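PDB 5YS9: acyl-coenzyme A oxidase 3, which oxidises acyl-CoA substrates of various chain lengths to (2E)-enoyl-CoA in peroxisomal fatty acid beta-oxidation, using FAD and passing electrons to oxygen to give hydrogen peroxide. Local coordinates for residues V449-C452 with T453-G456; R306-M309 with I310-F314. All coordinates share one frame; numbering follows the deposited sequence.

Contact 1. Residues V449-C452 with T453-G456; sequences VVQC and TWEG. With FAD (flavin-adenine dinucleotide), chain C.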
ATOM      1  N   VAL A 449      -4.091   6.976   3.283  1.00 34.22           N
ATOM      2  CA  VAL A 449      -2.746   6.749   3.740  1.00 35.54           C
ATOM      3  C   VAL A 449      -2.141   7.914   4.542  1.00 39.52           C
ATOM      4  O   VAL A 449      -1.296   7.711   5.389  1.00 41.67           O
ATOM      5  CB  VAL A 449      -1.903   6.228   2.563  1.00 36.07           C
ATOM      6  CG1 VAL A 449      -0.759   7.129   2.178  1.00 38.66           C
ATOM      7  CG2 VAL A 449      -1.488   4.797   2.787  1.00 40.56           C
ATOM      8  N   VAL A 450      -2.589   9.125   4.274  1.00 36.11           N
ATOM      9  CA  VAL A 450      -2.101  10.287   4.984  1.00 35.95           C
ATOM     10  C   VAL A 450      -2.398  10.220   6.486  1.00 35.51           C
ATOM     11  O   VAL A 450      -1.705  10.827   7.268  1.00 39.01           O
ATOM     12  CB  VAL A 450      -2.607  11.601   4.344  1.00 39.11           C
ATOM     13  CG1 VAL A 450      -4.119  11.648   4.300  1.00 39.40           C
ATOM     14  CG2 VAL A 450      -2.042  12.802   5.063  1.00 36.52           C
ATOM     15  N   GLN A 451      -3.402   9.449   6.871  1.00 36.79           N
ATOM     16  CA  GLN A 451      -3.813   9.285   8.261  1.00 35.16           C
ATOM     17  C   GLN A 451      -2.663   8.754   9.103  1.00 35.50           C
ATOM     18  O   GLN A 451      -2.594   8.981  10.289  1.00 30.54           O
ATOM     19  CB  GLN A 451      -4.968   8.296   8.358  1.00 33.11           C
ATOM     20  CG  GLN A 451      -6.270   8.759   7.755  1.00 34.05           C
ATOM     21  CD  GLN A 451      -7.238   9.266   8.785  1.00 33.30           C
ATOM     22  OE1 GLN A 451      -7.229  10.425   9.135  1.00 33.23           O
ATOM     23  NE2 GLN A 451      -8.080   8.395   9.270  1.00 35.68           N
ATOM     24  N   CYS A 452      -1.811   7.961   8.489  1.00 33.85           N
ATOM     25  CA  CYS A 452      -0.572   7.529   9.095  1.00 36.69           C
ATOM     26  C   CYS A 452       0.466   8.620   9.320  1.00 35.60           C
ATOM     27  O   CYS A 452       1.323   8.471  10.159  1.00 37.31           O
ATOM     28  CB  CYS A 452       0.022   6.360   8.329  1.00 34.23           C
ATOM     29  SG  CYS A 452      -1.142   5.025   8.080  1.00 37.38           S
ATOM     30  N   THR A 453       0.452   9.664   8.506  1.00 36.00           N
ATOM     31  CA  THR A 453       1.464  10.701   8.613  1.00 38.78           C
ATOM     32  C   THR A 453       1.050  11.898   9.468  1.00 38.10           C
ATOM     33  O   THR A 453       1.785  12.319  10.326  1.00 38.32           O
ATOM     34  CB  THR A 453       1.946  11.128   7.206  1.00 39.17           C
ATOM     35  OG1 THR A 453       2.750  10.087   6.658  1.00 42.00           O
ATOM     36  CG2 THR A 453       2.778  12.366   7.250  1.00 40.47           C
ATOM     37  N   TRP A 454      -0.131  12.430   9.201  1.00 40.26           N
ATOM     38  CA  TRP A 454      -0.686  13.548   9.950  1.00 40.60           C
ATOM     39  C   TRP A 454      -1.313  13.156  11.281  1.00 42.05           C
ATOM     40  O   TRP A 454      -1.572  12.002  11.527  1.00 47.38           O
ATOM     41  CB  TRP A 454      -1.642  14.362   9.082  1.00 41.86           C
ATOM     42  CG  TRP A 454      -2.977  13.760   8.814  1.00 42.30           C
ATOM     43  CD1 TRP A 454      -3.574  12.777   9.500  1.00 47.74           C
ATOM     44  CD2 TRP A 454      -3.886  14.138   7.782  1.00 48.32           C
ATOM     45  NE1 TRP A 454      -4.796  12.500   8.972  1.00 46.84           N
ATOM     46  CE2 TRP A 454      -5.015  13.328   7.911  1.00 48.11           C
ATOM     47  CE3 TRP A 454      -3.851  15.083   6.755  1.00 49.51           C
ATOM     48  CZ2 TRP A 454      -6.101  13.425   7.055  1.00 48.29           C
ATOM     49  CZ3 TRP A 454      -4.927  15.178   5.913  1.00 52.94           C
ATOM     50  CH2 TRP A 454      -6.035  14.354   6.065  1.00 50.14           C
ATOM     51  N   GLU A 455      -1.538  14.126  12.146  1.00 43.84           N
ATOM     52  CA  GLU A 455      -2.058  13.847  13.472  1.00 44.61           C
ATOM     53  C   GLU A 455      -1.097  12.947  14.206  1.00 42.97           C
ATOM     54  O   GLU A 455      -1.492  12.078  14.952  1.00 47.05           O
ATOM     55  CB  GLU A 455      -3.423  13.185  13.405  1.00 46.78           C
ATOM     56  CG  GLU A 455      -4.537  14.083  12.906  1.00 51.54           C
ATOM     57  CD  GLU A 455      -4.896  15.196  13.866  1.00 48.92           C
ATOM     58  OE1 GLU A 455      -4.759  15.016  15.077  1.00 50.14           O
ATOM     59  OE2 GLU A 455      -5.334  16.253  13.403  1.00 55.07           O
ATOM     60  N   GLY A 456       0.181  13.166  13.957  1.00 39.91           N
ATOM     61  CA  GLY A 456       1.229  12.428  14.608  1.00 40.48           C
ATOM     62  C   GLY A 456       1.724  11.327  13.719  1.00 37.98           C
ATOM     63  O   GLY A 456       0.986  10.429  13.405  1.00 40.13           O
TER
HETATM   64  PA  FAD C 801       8.766  14.633  10.001  1.00 47.83           P
HETATM   65  O1A FAD C 801       9.967  15.398   9.598  1.00 54.85           O
HETATM   66  O2A FAD C 801       8.189  14.799  11.354  1.00 49.21           O
HETATM   67  O5B FAD C 801       9.166  13.110   9.871  1.00 48.59           O
HETATM   68  C5B FAD C 801       9.598  12.593   8.623  1.00 45.50           C
HETATM   69  C4B FAD C 801      10.020  11.143   8.753  1.00 48.94           C
HETATM   70  O4B FAD C 801      11.086  11.040   9.689  1.00 51.57           O
HETATM   71  C3B FAD C 801       8.888  10.306   9.286  1.00 47.94           C
HETATM   72  O3B FAD C 801       8.886   9.050   8.637  1.00 48.72           O
HETATM   73  C2B FAD C 801       9.240  10.058  10.720  1.00 46.44           C
HETATM   74  O2B FAD C 801       8.855   8.744  11.073  1.00 39.34           O
HETATM   75  C1B FAD C 801      10.739  10.204  10.776  1.00 48.47           C
HETATM   76  N9A FAD C 801      11.073  10.790  12.088  1.00 54.28           N
HETATM   77  C8A FAD C 801      10.821  12.036  12.506  1.00 52.87           C
HETATM   78  N7A FAD C 801      11.241  12.206  13.770  1.00 54.20           N
HETATM   79  C5A FAD C 801      11.770  11.054  14.178  1.00 56.33           C
HETATM   80  C6A FAD C 801      12.397  10.547  15.406  1.00 56.53           C
HETATM   81  N6A FAD C 801      12.550  11.332  16.486  1.00 57.43           N
HETATM   82  N1A FAD C 801      12.809   9.271  15.412  1.00 58.98           N
HETATM   83  C2A FAD C 801      12.662   8.476  14.347  1.00 51.87           C
HETATM   84  N3A FAD C 801      12.104   8.870  13.207  1.00 49.14           N
HETATM   85  C4A FAD C 801      11.652  10.121  13.067  1.00 54.24           C
HETATM   86  N1  FAD C 801      -0.346  20.393   8.902  1.00 37.54           N
HETATM   87  C2  FAD C 801      -1.042  21.441   9.367  1.00 41.65           C
HETATM   88  O2  FAD C 801      -0.592  22.089  10.308  1.00 46.95           O
HETATM   89  N3  FAD C 801      -2.208  21.819   8.869  1.00 40.92           N
HETATM   90  C4  FAD C 801      -2.771  21.182   7.866  1.00 35.56           C
HETATM   91  O4  FAD C 801      -3.846  21.563   7.423  1.00 35.04           O
HETATM   92  C4X FAD C 801      -2.080  20.028   7.291  1.00 36.09           C
HETATM   93  N5  FAD C 801      -2.599  19.354   6.273  1.00 37.22           N
HETATM   94  C5X FAD C 801      -1.940  18.312   5.762  1.00 39.43           C
HETATM   95  C6  FAD C 801      -2.511  17.651   4.704  1.00 38.52           C
HETATM   96  C7  FAD C 801      -1.876  16.580   4.141  1.00 36.92           C
HETATM   97  C7M FAD C 801      -2.538  15.877   2.995  1.00 40.20           C
HETATM   98  C8  FAD C 801      -0.572  16.138   4.681  1.00 36.53           C
HETATM   99  C8M FAD C 801       0.139  14.962   4.087  1.00 39.54           C
HETATM  100  C9  FAD C 801       0.001  16.794   5.750  1.00 40.45           C
HETATM  101  C9A FAD C 801      -0.637  17.873   6.312  1.00 38.63           C
HETATM  102  N10 FAD C 801      -0.079  18.559   7.397  1.00 36.97           N
HETATM  103  C10 FAD C 801      -0.791  19.658   7.885  1.00 36.23           C
HETATM  104  C1' FAD C 801       1.219  18.192   7.961  1.00 41.05           C
HETATM  105  C2' FAD C 801       1.257  16.942   8.821  1.00 44.83           C
HETATM  106  O2' FAD C 801       0.620  17.239  10.052  1.00 44.32           O
HETATM  107  C3' FAD C 801       2.718  16.558   9.046  1.00 45.26           C
HETATM  108  O3' FAD C 801       3.224  16.163   7.784  1.00 45.31           O
HETATM  109  C4' FAD C 801       3.031  15.430  10.029  1.00 44.77           C
HETATM  110  O4' FAD C 801       2.415  15.617  11.296  1.00 50.84           O
HETATM  111  C5' FAD C 801       4.513  15.377  10.318  1.00 42.79           C
HETATM  112  O5' FAD C 801       5.216  15.029   9.147  1.00 50.92           O
HETATM  113  P   FAD C 801       6.520  15.798   8.691  1.00 46.99           P
HETATM  114  O1P FAD C 801       6.360  16.085   7.250  1.00 51.38           O
HETATM  115  O2P FAD C 801       6.785  16.893   9.655  1.00 47.91           O
HETATM  116  O3P FAD C 801       7.648  14.697   8.856  1.00 50.53           O
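In the loop between helices 441-448 and 458-477, which forms part of the FAD pocket, V450 and W454 pack against each other beside the flavin. The backbone sets the turn: V450 O accepts from two amides, W454 N at 3.0 Å, almost in line with the carbonyl (177°), and T453 N at 2.7 Å, which arrives from above the carbonyl plane. With W454 thus brought back over V450, the valine methyl CG2 makes a CH-pi contact over one face of the indole, 3.8 Å from the centre of its six-membered ring. CG2 can do this because it lies anti to the backbone N, while CG1 (chi1 58°) lies over the same face, farther along, near CH2 and CZ2.

In this acyl-CoA oxidase the turn lines the FAD pocket with V450, T453 and W454: the indole turns its CE3 edge to the flavin face at C6, 3.5 Å away, V450 CG2 touches the flavin methyl C8M, and T453 O lies 3.4 Å from C4' of the ribityl chain. The pocket is shared between subunits: R331 and R354 of the second subunit hydrogen-bond the same FAD, and Y435 of that subunit packs on V450. At the other indole edge NE1 donates in the ring plane to Q451 OE1 (3.2 Å), the amide standing nearly perpendicular to the ring; the position of OE1 is less certain. A leucine in place of W454 would probably leave Q451 OE1 without this donor and open a gap over the flavin face at C6 and beside V450. K412 NZ hydrogen-bonds to the carbonyl oxygens of Q451, W454 and G456.

Contact 2. Residues R306-M309 with I310-F314; sequences RVTM and IADSF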
ATOM      1  N   ARG A 306      -7.678  11.196  18.767  1.00 40.18           N
ATOM      2  CA  ARG A 306      -7.236   9.833  18.509  1.00 39.69           C
ATOM      3  C   ARG A 306      -8.359   8.784  18.456  1.00 38.25           C
ATOM      4  O   ARG A 306      -8.302   7.870  17.638  1.00 36.71           O
ATOM      5  CB  ARG A 306      -6.166   9.443  19.517  1.00 37.13           C
ATOM      6  CG  ARG A 306      -4.912  10.202  19.216  1.00 39.53           C
ATOM      7  CD  ARG A 306      -3.857   9.987  20.250  1.00 42.48           C
ATOM      8  NE  ARG A 306      -2.668  10.798  20.039  1.00 40.45           N
ATOM      9  CZ  ARG A 306      -1.691  10.881  20.927  1.00 45.92           C
ATOM     10  NH1 ARG A 306      -1.772  10.196  22.065  1.00 53.56           N
ATOM     11  NH2 ARG A 306      -0.629  11.654  20.703  1.00 46.50           N
ATOM     12  N   VAL A 307      -9.367   8.912  19.313  1.00 38.04           N
ATOM     13  CA  VAL A 307     -10.488   7.969  19.326  1.00 37.70           C
ATOM     14  C   VAL A 307     -11.245   8.069  17.999  1.00 40.42           C
ATOM     15  O   VAL A 307     -11.680   7.035  17.455  1.00 40.77           O
ATOM     16  CB  VAL A 307     -11.459   8.213  20.514  1.00 38.34           C
ATOM     17  CG1 VAL A 307     -12.695   7.327  20.412  1.00 41.39           C
ATOM     18  CG2 VAL A 307     -10.770   7.985  21.863  1.00 38.09           C
ATOM     19  N   THR A 308     -11.409   9.308  17.508  1.00 39.73           N
ATOM     20  CA  THR A 308     -12.009   9.585  16.199  1.00 41.69           C
ATOM     21  C   THR A 308     -11.297   8.848  15.048  1.00 40.59           C
ATOM     22  O   THR A 308     -11.949   8.278  14.175  1.00 37.43           O
ATOM     23  CB  THR A 308     -12.092  11.107  15.914  1.00 44.40           C
ATOM     24  OG1 THR A 308     -13.087  11.675  16.762  1.00 45.10           O
ATOM     25  CG2 THR A 308     -12.520  11.421  14.453  1.00 47.96           C
ATOM     26  N   MET A 309      -9.978   8.814  15.090  1.00 39.24           N
ATOM     27  CA  MET A 309      -9.190   8.177  14.041  1.00 42.22           C
ATOM     28  C   MET A 309      -9.214   6.648  14.100  1.00 42.78           C
ATOM     29  O   MET A 309      -9.086   5.924  13.056  1.00 40.66           O
ATOM     30  CB  MET A 309      -7.767   8.670  14.120  1.00 41.43           C
ATOM     31  CG  MET A 309      -7.690  10.171  14.029  1.00 45.25           C
ATOM     32  SD  MET A 309      -6.056  10.683  13.543  1.00 54.44           S
ATOM     33  CE  MET A 309      -6.162  10.341  11.812  1.00 52.61           C
ATOM     34  N   ILE A 310      -9.363   6.167  15.325  1.00 41.94           N
ATOM     35  CA  ILE A 310      -9.475   4.743  15.566  1.00 42.49           C
ATOM     36  C   ILE A 310     -10.803   4.288  15.000  1.00 39.91           C
ATOM     37  O   ILE A 310     -10.821   3.295  14.310  1.00 36.69           O
ATOM     38  CB  ILE A 310      -9.368   4.389  17.062  1.00 39.14           C
ATOM     39  CG1 ILE A 310      -7.974   4.732  17.566  1.00 39.63           C
ATOM     40  CG2 ILE A 310      -9.597   2.900  17.280  1.00 39.24           C
ATOM     41  CD1 ILE A 310      -7.961   5.037  19.047  1.00 39.31           C
ATOM     42  N   ALA A 311     -11.876   5.026  15.315  1.00 38.53           N
ATOM     43  CA  ALA A 311     -13.182   4.849  14.687  1.00 39.49           C
ATOM     44  C   ALA A 311     -13.181   5.007  13.139  1.00 37.87           C
ATOM     45  O   ALA A 311     -13.761   4.184  12.463  1.00 41.34           O
ATOM     46  CB  ALA A 311     -14.210   5.774  15.327  1.00 38.47           C
ATOM     47  N   ASP A 312     -12.534   6.036  12.594  1.00 35.72           N
ATOM     48  CA  ASP A 312     -12.373   6.192  11.134  1.00 34.38           C
ATOM     49  C   ASP A 312     -11.787   4.924  10.517  1.00 33.50           C
ATOM     50  O   ASP A 312     -12.155   4.566   9.406  1.00 29.74           O
ATOM     51  CB  ASP A 312     -11.433   7.374  10.752  1.00 35.47           C
ATOM     52  CG  ASP A 312     -12.040   8.754  11.008  1.00 39.87           C
ATOM     53  OD1 ASP A 312     -13.261   8.826  11.220  1.00 41.71           O
ATOM     54  OD2 ASP A 312     -11.296   9.790  11.017  1.00 46.10           O
ATOM     55  N   SER A 313     -10.839   4.283  11.207  1.00 31.35           N
ATOM     56  CA  SER A 313     -10.219   3.079  10.679  1.00 30.55           C
ATOM     57  C   SER A 313     -11.292   1.989  10.518  1.00 33.92           C
ATOM     58  O   SER A 313     -11.297   1.197   9.521  1.00 34.53           O
ATOM     59  CB  SER A 313      -9.043   2.608  11.537  1.00 27.04           C
ATOM     60  OG  SER A 313      -7.986   3.564  11.541  1.00 25.95           O
ATOM     61  N   PHE A 314     -12.211   1.969  11.474  1.00 30.83           N
ATOM     62  CA  PHE A 314     -13.341   1.081  11.377  1.00 32.23           C
ATOM     63  C   PHE A 314     -14.245   1.429  10.207  1.00 33.57           C
ATOM     64  O   PHE A 314     -14.548   0.581   9.350  1.00 36.86           O
ATOM     65  CB  PHE A 314     -14.161   1.084  12.676  1.00 32.60           C
ATOM     66  CG  PHE A 314     -15.533   0.523  12.498  1.00 31.39           C
ATOM     67  CD1 PHE A 314     -15.703  -0.832  12.333  1.00 30.05           C
ATOM     68  CD2 PHE A 314     -16.643   1.367  12.413  1.00 31.87           C
ATOM     69  CE1 PHE A 314     -16.965  -1.373  12.154  1.00 32.27           C
ATOM     70  CE2 PHE A 314     -17.920   0.839  12.216  1.00 34.05           C
ATOM     71  CZ  PHE A 314     -18.077  -0.539  12.097  1.00 34.18           C
TER
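Residues R306-M309 run straight into I310-F314 as consecutive turns of helix 300-330, joined by four i to i+4 backbone hydrogen bonds. The most nearly linear is A311 N to V307 O, at 2.9 Å and 176°; D312 N reaches T308 O at 2.8 Å, and I310 N reaches R306 O at 3.1 Å. S313 N completes the set on M309 O.

Several side chains lean back on these carbonyls. I310 lays CG1 and CD1 along the preceding turn, where CD1 comes within 3.2 Å of R306 O; its branch CG1 points there because it stands anti to the carbonyl carbon (chi1 -65°). The same side chain also packs on L411 of helix 391-428 and A369 of helix 349-385. One turn apart, T308 and D312 lie side by side and point the same way, with T308 CG2 4.0 Å from D312 OD2. The D312 carboxylate lies back near T308 O, its CG 3.2 Å from that oxygen, but its bonds go outside the segments: OD2 forms a salt bridge with R119 and OD1 takes a hydrogen bond from Q109. T308 OG1 bonds to G304 O. The buried charge of D312 is therefore met by a counter-ion from another part of the chain.

This is the i to i+4 pattern of a buried alpha-helix in the C-alpha1 range: I310 faces helices 349-385 and 391-428, F314 faces helix 349-385, and M309 and D312 face the loop carrying Q451, in a helical bundle.

How the contacts relate
Along the chain, contact 2 comes first, spanning two turns within helix 300-330; helices 349-385, 391-428 and 441-448 then follow before contact 1 turns the chain toward helix 458-477. The two are in series, neither enclosing nor crossing the other, and each is local, so neither closes a long loop itself. The centres of contact 1 and contact 2 nevertheless lie only about 12 Å apart, because the intervening chain folds back. M309 is the meeting point: its SD rests 3.6 Å from E455 CB, and its methyl CE packs on W454 NE1, while D312 CB packs on the Q451 amide. In this way the FAD-binding turn leans against helix 300-330.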